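Long-range contacts in trans-4-hydroxy-L-proline dehydratase (Clostridioides difficile 70-100-2010, PDB 6VXC), which catalyses the radical-based dehydration of trans-4-hydroxy-L-proline to (S)-1-pyrroline-5-carboxylate in anaerobic hydroxyproline breakdown, as a member of the glycyl radical enzyme family: residues A[579-584]-A[677-682]; A[575-580]-A[693-698]; A[585-590]-A[621-626]. All blocks are in the same frame, centred on the assembly; numbering follows the deposited sequence.

Contact 1 of 3, residues A[579-584]-A[677-682]; sequences TDSLTA and ASPNGR
Ser581, on helix 575-591, and Asn680, in the type I beta turn from Ser678 to Gly681, bring their CA atoms to 4.2 Å, close enough for the turn to lie directly against the helix backbone. Beta carbons and a serine hydroxyl make the contact. Asp580 CB meets Asn680 CB at 3.6 Å, and Ala584 CB rests 3.5 Å from Pro679 O, one helical turn further on. Between them Ser581 OG touches Ser678 CB and Pro679 CD, and Asn680 N gives it a weak, bent hydrogen bond (3.4 Å from Asn680 N to Ser581 OG, 138° at the hydrogen). The stronger partner of that hydroxyl is Thr577 O, one turn back in its own helix. The turn belongs to the loop between helices 667-673 and 703-711, in the PFL-like part of the enzyme and away from the catalytic cysteine. It closes through Gly681 N to Ser678 O, and a chain of side-chain hydrogen bonds runs across it. Asn680 CG stands between its own backbone N and carbonyl carbon (chi1 65°), which folds the amide back over the turn, where Ser678 OG donates to Asn680 OD1 at 2.7 Å. Arg682 NH1 in turn donates to Ser678 OG (3.1 Å), with OG tilted 17° from the guanidinium plane. Asn680 ND2 reaches Asp580 OD2 through one water (2.8 Å from the water to OD2) and has a weak bond to Glu695 OE2, while Asp580 OD1 takes the backbone N of Tyr625. Pro679 also touches Leu481 of helix 473-481.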
loop_
_atom_site.group_PDB
_atom_site.type_symbol
_atom_site.label_atom_id
_atom_site.label_comp_id
_atom_site.label_asym_id
_atom_site.label_seq_id
_atom_site.Cartn_x
_atom_site.Cartn_y
_atom_site.Cartn_z
ATOM N N THR A 579 20.901 12.175 3.937
ATOM C CA THR A 579 21.552 13.180 3.105
ATOM C C THR A 579 22.071 14.330 3.956
ATOM O O THR A 579 23.239 14.723 3.847
ATOM C CB THR A 579 20.580 13.737 2.053
ATOM O OG1 THR A 579 20.235 12.729 1.105
ATOM C CG2 THR A 579 21.236 14.884 1.331
ATOM N N ASP A 580 21.201 14.900 4.795
ATOM C CA ASP A 580 21.636 16.016 5.625
ATOM C C ASP A 580 22.703 15.586 6.630
ATOM O O ASP A 580 23.585 16.380 6.962
ATOM C CB ASP A 580 20.442 16.656 6.332
ATOM C CG ASP A 580 19.551 17.484 5.384
ATOM O OD1 ASP A 580 19.907 17.675 4.209
ATOM O OD2 ASP A 580 18.485 17.959 5.831
ATOM N N SER A 581 22.651 14.342 7.113
ATOM C CA SER A 581 23.666 13.873 8.062
ATOM C C SER A 581 25.035 13.769 7.399
ATOM O O SER A 581 26.026 14.287 7.924
ATOM C CB SER A 581 23.261 12.531 8.665
ATOM O OG SER A 581 22.163 12.685 9.539
ATOM N N LEU A 582 25.110 13.103 6.244
ATOM C CA LEU A 582 26.391 12.992 5.550
ATOM C C LEU A 582 26.857 14.348 5.039
ATOM O O LEU A 582 28.059 14.634 5.031
ATOM C CB LEU A 582 26.285 11.987 4.408
ATOM C CG LEU A 582 26.391 10.496 4.753
ATOM C CD1 LEU A 582 26.039 9.622 3.540
ATOM C CD2 LEU A 582 27.783 10.149 5.277
ATOM N N THR A 583 25.915 15.195 4.609
ATOM C CA THR A 583 26.275 16.555 4.230
ATOM C C THR A 583 26.864 17.309 5.413
ATOM O O THR A 583 27.872 18.008 5.274
ATOM C CB THR A 583 25.056 17.307 3.665
ATOM O OG1 THR A 583 24.580 16.675 2.475
ATOM C CG2 THR A 583 25.433 18.754 3.323
ATOM N N ALA A 584 26.265 17.160 6.596
ATOM C CA ALA A 584 26.802 17.836 7.774
ATOM C C ALA A 584 28.229 17.385 8.077
ATOM O O ALA A 584 29.078 18.191 8.476
ATOM C CB ALA A 584 25.893 17.586 8.980
ATOM N N ALA A 677 20.608 10.272 18.179
ATOM C CA ALA A 677 20.773 11.527 17.468
ATOM C C ALA A 677 21.602 11.294 16.217
ATOM O O ALA A 677 22.439 10.392 16.162
ATOM C CB ALA A 677 21.439 12.567 18.362
ATOM N N SER A 678 21.350 12.094 15.194
ATOM C CA SER A 678 22.083 11.979 13.945
ATOM C C SER A 678 22.837 13.264 13.640
ATOM O O SER A 678 22.520 14.330 14.186
ATOM C CB SER A 678 21.158 11.614 12.767
ATOM O OG SER A 678 19.937 12.328 12.749
ATOM N N PRO A 679 23.867 13.184 12.786
ATOM C CA PRO A 679 24.753 14.342 12.556
ATOM C C PRO A 679 24.060 15.578 11.999
ATOM O O PRO A 679 24.638 16.666 12.069
ATOM C CB PRO A 679 25.780 13.796 11.546
ATOM C CG PRO A 679 25.804 12.335 11.814
ATOM C CD PRO A 679 24.401 11.952 12.186
ATOM N N ASN A 680 22.877 15.455 11.401
ATOM C CA ASN A 680 22.225 16.640 10.852
ATOM C C ASN A 680 21.604 17.522 11.925
ATOM O O ASN A 680 21.152 18.626 11.608
ATOM C CB ASN A 680 21.143 16.247 9.849
ATOM C CG ASN A 680 20.010 15.489 10.499
ATOM O OD1 ASN A 680 20.231 14.689 11.405
ATOM N ND2 ASN A 680 18.788 15.741 10.053
ATOM N N GLY A 681 21.585 17.076 13.180
ATOM C CA GLY A 681 20.964 17.818 14.254
ATOM C C GLY A 681 19.647 17.242 14.729
ATOM O O GLY A 681 19.103 17.735 15.720
ATOM N N ARG A 682 19.125 16.214 14.066
ATOM C CA ARG A 682 17.940 15.522 14.565
ATOM C C ARG A 682 18.261 14.861 15.898
ATOM O O ARG A 682 19.335 14.282 16.072
ATOM C CB ARG A 682 17.471 14.490 13.531
ATOM C CG ARG A 682 16.326 13.599 13.965
ATOM C CD ARG A 682 16.239 12.316 13.106
ATOM N NE ARG A 682 15.874 11.202 13.966
ATOM C CZ ARG A 682 16.730 10.559 14.753
ATOM N NH1 ARG A 682 18.003 10.911 14.762
ATOM N NH2 ARG A 682 16.305 9.577 15.531
HETATM O O HOH W 1 18.646 18.262 8.645
#

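Contact 2 of 3, residues A[575-580]-A[693-698]; sequences IGTITD and SPEKGG
Glu695 reaches Thr577 through a chain bent at chi2, while Thr577 sets OG1 beside its own backbone N, anti to the carbonyl carbon (chi1 -64°), which places it within reach of Glu695 OE2. Thr577 lies in the first turn of helix 575-591, so the contact brings together a segment of the PFL-like part of this glycyl radical enzyme and a loop of its glycine radical region. Thr577 OG1 donates to Glu695 OE2 at 2.7 Å, meeting that oxygen from above the carboxylate, 60° out of its plane. The same hydroxyl accepts from Ser689 N, and is thus bonded to both Glu695 and the backbone of Ser689. Glu695 CG packs 3.5 Å from Thr577 CA, alongside the helix backbone. Gly576 CA lies 4.1 Å from Ser693 O, an approach that its missing side chain allows. Two waters complete the seam: one accepts from Gly576 N and donates to Ser693 O (2.6 Å from the water to Ser693 O), and the other links Asp580 OD2 with Glu695 N. On the second carboxylate oxygen, Lys696 N donates to the anti lone pair of Glu695 OE1 at 2.8 Å, with an angle of 149° at the hydrogen.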
loop_
_atom_site.group_PDB
_atom_site.type_symbol
_atom_site.label_atom_id
_atom_site.label_comp_id
_atom_site.label_asym_id
_atom_site.label_seq_id
_atom_site.Cartn_x
_atom_site.Cartn_y
_atom_site.Cartn_z
ATOM N N ILE A 575 15.803 9.265 3.184
ATOM C CA ILE A 575 16.842 9.828 2.329
ATOM C C ILE A 575 17.179 11.268 2.748
ATOM O O ILE A 575 18.334 11.679 2.689
ATOM C CB ILE A 575 16.430 9.692 0.844
ATOM C CG1 ILE A 575 17.546 10.142 -0.108
ATOM C CG2 ILE A 575 15.088 10.397 0.555
ATOM C CD1 ILE A 575 18.829 9.303 -0.007
ATOM N N GLY A 576 16.188 12.052 3.182
ATOM C CA GLY A 576 16.480 13.408 3.634
ATOM C C GLY A 576 17.351 13.434 4.879
ATOM O O GLY A 576 18.343 14.171 4.957
ATOM N N THR A 577 16.978 12.643 5.879
ATOM C CA THR A 577 17.753 12.586 7.113
ATOM C C THR A 577 19.199 12.190 6.821
ATOM O O THR A 577 20.137 12.880 7.233
ATOM C CB THR A 577 17.103 11.590 8.083
ATOM O OG1 THR A 577 15.801 12.050 8.447
ATOM C CG2 THR A 577 17.946 11.406 9.356
ATOM N N ILE A 578 19.401 11.127 6.037
ATOM C CA ILE A 578 20.777 10.670 5.867
ATOM C C ILE A 578 21.556 11.598 4.951
ATOM O O ILE A 578 22.751 11.815 5.171
ATOM C CB ILE A 578 20.858 9.206 5.391
ATOM C CG1 ILE A 578 22.350 8.813 5.320
ATOM C CG2 ILE A 578 20.137 8.985 4.070
ATOM C CD1 ILE A 578 22.598 7.427 5.011
ATOM N N THR A 579 20.901 12.175 3.937
ATOM C CA THR A 579 21.552 13.180 3.105
ATOM C C THR A 579 22.071 14.330 3.956
ATOM O O THR A 579 23.239 14.723 3.847
ATOM C CB THR A 579 20.580 13.737 2.053
ATOM O OG1 THR A 579 20.235 12.729 1.105
ATOM C CG2 THR A 579 21.236 14.884 1.331
ATOM N N ASP A 580 21.201 14.900 4.795
ATOM C CA ASP A 580 21.636 16.016 5.625
ATOM C C ASP A 580 22.703 15.586 6.630
ATOM O O ASP A 580 23.585 16.380 6.962
ATOM C CB ASP A 580 20.442 16.656 6.332
ATOM C CG ASP A 580 19.551 17.484 5.384
ATOM O OD1 ASP A 580 19.907 17.675 4.209
ATOM O OD2 ASP A 580 18.485 17.959 5.831
ATOM N N SER A 693 10.872 13.612 1.035
ATOM C CA SER A 693 10.660 14.979 1.471
ATOM C C SER A 693 11.890 15.490 2.218
ATOM O O SER A 693 12.713 14.706 2.687
ATOM C CB SER A 693 9.444 15.064 2.400
ATOM O OG SER A 693 8.293 14.440 1.848
ATOM N N PRO A 694 12.027 16.808 2.350
ATOM C CA PRO A 694 13.121 17.368 3.155
ATOM C C PRO A 694 12.975 17.028 4.632
ATOM O O PRO A 694 11.891 16.721 5.127
ATOM C CB PRO A 694 12.993 18.876 2.939
ATOM C CG PRO A 694 12.142 19.031 1.691
ATOM C CD PRO A 694 11.228 17.844 1.678
ATOM N N GLU A 695 14.100 17.103 5.338
ATOM C CA GLU A 695 14.122 16.985 6.787
ATOM C C GLU A 695 13.379 18.158 7.427
ATOM O O GLU A 695 13.169 19.201 6.811
ATOM C CB GLU A 695 15.565 16.948 7.309
ATOM C CG GLU A 695 16.060 15.580 7.796
ATOM C CD GLU A 695 15.577 15.227 9.207
ATOM O OE1 GLU A 695 14.593 15.834 9.675
ATOM O OE2 GLU A 695 16.185 14.346 9.850
ATOM N N LYS A 696 13.034 17.989 8.700
ATOM C CA LYS A 696 12.332 19.032 9.444
ATOM C C LYS A 696 13.163 20.304 9.492
ATOM O O LYS A 696 14.307 20.291 9.952
ATOM C CB LYS A 696 12.016 18.539 10.852
ATOM C CG LYS A 696 11.022 17.394 10.864
ATOM C CD LYS A 696 9.680 17.857 10.314
ATOM C CE LYS A 696 8.659 16.726 10.222
ATOM N NZ LYS A 696 8.907 15.868 9.029
ATOM N N GLY A 697 12.580 21.405 9.028
ATOM C CA GLY A 697 13.278 22.664 8.958
ATOM C C GLY A 697 14.357 22.750 7.904
ATOM O O GLY A 697 15.075 23.750 7.858
ATOM N N GLY A 698 14.483 21.748 7.039
ATOM C CA GLY A 698 15.576 21.725 6.087
ATOM C C GLY A 698 15.409 22.640 4.891
ATOM O O GLY A 698 16.370 23.259 4.437
HETATM O O HOH W 2 13.228 12.135 3.029
HETATM O O HOH W 3 16.358 18.614 4.360
#

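Contact 3 of 3, residues A[585-590]-A[621-626]; sequences IKYNVF and KTPKYG
Tyr587 and Thr622 form the nearest CA pair, 7.0 Å apart, where helix 575-591, with a wider pi-type turn at 586-590, passes the extended chain that leaves helix 612-620 at Lys621. At this spacing side chains, rather than two backbones, make the contact. The Tyr587 ring swings out with CG anti to the backbone N (chi1 -173°) and lays one face against Pro623. Pro623 CD sits 3.6 Å from the ring centroid and 13° off the ring normal, a CH-pi contact almost centred on the ring, with the two side chains crossing at about a right angle. Nearer the outer end of the ring, Tyr587 CE2 comes within 3.4 Å of Lys621 O. Asn588 supplies the direct polar link: ND2 donates to Thr622 OG1 at 3.0 Å, nearly straight (170° at the hydrogen) and with the hydroxyl oxygen close to the amide plane. Asn588 ND2 also bonds Ala584 O in its own helix, and Thr622 OG1 bonds Leu617 O of helix 612-620. Lys621 O accepts from two waters. One, 2.8 Å from Lys621 O, also bonds Tyr587 OH; the other donates to Asn588 OD1 at 2.6 Å, so that both ends of the amide are connected to the loop. Away from the catalytic residues, this partly buried contact joins the C-terminal half of helix 575-591 to the loop between helices 612-620 and 630-647: Asn588 packs on Leu617 and Val618 of the former, and Pro623 touches Tyr631 of the latter.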
loop_
_atom_site.group_PDB
_atom_site.type_symbol
_atom_site.label_atom_id
_atom_site.label_comp_id
_atom_site.label_asym_id
_atom_site.label_seq_id
_atom_site.Cartn_x
_atom_site.Cartn_y
_atom_site.Cartn_z
ATOM N N ILE A 585 28.500 16.097 7.919
ATOM C CA ILE A 585 29.834 15.584 8.197
ATOM C C ILE A 585 30.838 16.100 7.172
ATOM O O ILE A 585 31.910 16.599 7.530
ATOM C CB ILE A 585 29.814 14.046 8.258
ATOM C CG1 ILE A 585 29.008 13.569 9.479
ATOM C CG2 ILE A 585 31.242 13.509 8.242
ATOM C CD1 ILE A 585 28.809 12.039 9.534
ATOM N N LYS A 586 30.499 16.011 5.885
ATOM C CA LYS A 586 31.416 16.480 4.856
ATOM C C LYS A 586 31.736 17.960 5.036
ATOM O O LYS A 586 32.903 18.365 4.997
ATOM C CB LYS A 586 30.814 16.238 3.479
ATOM C CG LYS A 586 31.694 16.685 2.334
ATOM C CD LYS A 586 30.955 16.438 1.036
ATOM C CE LYS A 586 31.848 16.577 -0.148
ATOM N NZ LYS A 586 31.080 16.221 -1.376
ATOM N N TYR A 587 30.703 18.774 5.271
ATOM C CA TYR A 587 30.880 20.220 5.354
ATOM C C TYR A 587 31.672 20.612 6.593
ATOM O O TYR A 587 32.640 21.375 6.504
ATOM C CB TYR A 587 29.503 20.904 5.346
ATOM C CG TYR A 587 29.519 22.419 5.272
ATOM C CD1 TYR A 587 29.650 23.066 4.054
ATOM C CD2 TYR A 587 29.366 23.198 6.412
ATOM C CE1 TYR A 587 29.650 24.451 3.966
ATOM C CE2 TYR A 587 29.371 24.606 6.337
ATOM C CZ TYR A 587 29.510 25.220 5.104
ATOM O OH TYR A 587 29.517 26.590 4.992
ATOM N N ASN A 588 31.288 20.079 7.754
ATOM C CA ASN A 588 31.855 20.529 9.018
ATOM C C ASN A 588 33.136 19.794 9.405
ATOM O O ASN A 588 34.069 20.429 9.908
ATOM C CB ASN A 588 30.822 20.385 10.134
ATOM C CG ASN A 588 29.676 21.366 9.989
ATOM O OD1 ASN A 588 29.838 22.562 10.247
ATOM N ND2 ASN A 588 28.510 20.866 9.569
ATOM N N VAL A 589 33.225 18.489 9.158
ATOM C CA VAL A 589 34.402 17.725 9.575
ATOM C C VAL A 589 35.513 17.796 8.532
ATOM O O VAL A 589 36.667 18.076 8.863
ATOM C CB VAL A 589 34.028 16.259 9.876
ATOM C CG1 VAL A 589 35.288 15.472 10.225
ATOM C CG2 VAL A 589 33.009 16.174 10.995
ATOM N N PHE A 590 35.202 17.572 7.258
ATOM C CA PHE A 590 36.250 17.414 6.259
ATOM C C PHE A 590 36.513 18.654 5.418
ATOM O O PHE A 590 37.668 18.884 5.049
ATOM C CB PHE A 590 35.928 16.226 5.345
ATOM C CG PHE A 590 35.979 14.908 6.051
ATOM C CD1 PHE A 590 37.200 14.305 6.333
ATOM C CD2 PHE A 590 34.818 14.285 6.470
ATOM C CE1 PHE A 590 37.253 13.094 6.994
ATOM C CE2 PHE A 590 34.852 13.073 7.132
ATOM C CZ PHE A 590 36.077 12.475 7.404
ATOM N N LYS A 621 23.837 26.221 10.121
ATOM C CA LYS A 621 24.901 26.797 9.307
ATOM C C LYS A 621 25.482 25.792 8.315
ATOM O O LYS A 621 26.641 25.908 7.916
ATOM C CB LYS A 621 26.001 27.419 10.175
ATOM C CG LYS A 621 25.630 28.752 10.868
ATOM C CD LYS A 621 25.122 28.603 12.291
ATOM C CE LYS A 621 25.212 29.945 13.066
ATOM N NZ LYS A 621 24.240 30.981 12.629
ATOM N N THR A 622 24.665 24.831 7.870
ATOM C CA THR A 622 25.119 23.747 7.015
ATOM C C THR A 622 24.151 23.551 5.854
ATOM O O THR A 622 22.934 23.688 6.023
ATOM C CB THR A 622 25.254 22.445 7.827
ATOM O OG1 THR A 622 26.199 22.632 8.887
ATOM C CG2 THR A 622 25.701 21.260 6.937
ATOM N N PRO A 623 24.659 23.256 4.660
ATOM C CA PRO A 623 23.768 23.038 3.516
ATOM C C PRO A 623 22.773 21.914 3.788
ATOM O O PRO A 623 23.050 20.984 4.547
ATOM C CB PRO A 623 24.736 22.676 2.382
ATOM C CG PRO A 623 26.019 23.245 2.782
ATOM C CD PRO A 623 26.078 23.130 4.279
ATOM N N LYS A 624 21.597 22.017 3.162
ATOM C CA LYS A 624 20.487 21.099 3.399
ATOM C C LYS A 624 19.823 20.665 2.094
ATOM O O LYS A 624 19.610 21.470 1.183
ATOM C CB LYS A 624 19.421 21.739 4.300
ATOM C CG LYS A 624 19.869 22.106 5.733
ATOM C CD LYS A 624 20.104 20.900 6.606
ATOM C CE LYS A 624 20.569 21.307 8.017
ATOM N NZ LYS A 624 20.930 20.107 8.814
ATOM N N TYR A 625 19.432 19.400 2.044
ATOM C CA TYR A 625 18.645 18.881 0.938
ATOM C C TYR A 625 17.292 19.586 0.852
ATOM O O TYR A 625 16.665 19.889 1.866
ATOM C CB TYR A 625 18.467 17.382 1.148
ATOM C CG TYR A 625 17.436 16.705 0.301
ATOM C CD1 TYR A 625 17.631 16.548 -1.067
ATOM C CD2 TYR A 625 16.287 16.188 0.873
ATOM C CE1 TYR A 625 16.711 15.905 -1.842
ATOM C CE2 TYR A 625 15.348 15.504 0.102
ATOM C CZ TYR A 625 15.564 15.384 -1.259
ATOM O OH TYR A 625 14.642 14.748 -2.057
ATOM N N GLY A 626 16.832 19.828 -0.372
ATOM C CA GLY A 626 15.558 20.492 -0.587
ATOM C C GLY A 626 15.640 21.991 -0.811
ATOM O O GLY A 626 14.613 22.675 -0.776
HETATM O O HOH W 4 28.714 27.755 7.520
HETATM O O HOH W 5 28.659 24.873 9.855
#

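How the contacts relate
All three contacts use helix 575-591, met in order from its start by contact 2, contact 1 and contact 3. Contacts 1 and 2 are buried and share Thr579 and Asp580; contact 3, its centre about 34 Å from the centre of the chain, is only partly buried. Their chemistry differs: a short hydroxyl-carboxylate bond and bridging waters in contact 2, close packing of a turn on the helix, with a weak bond and one water, in contact 1, and an aromatic-proline face with an amide-hydroxyl bond in contact 3. A weak hydrogen bond from Asn680 ND2 to Glu695 OE2 connects contacts 1 and 2, and the shared Asp580 ties both to 621-626. Contact 3 is nested in sequence inside both other loops.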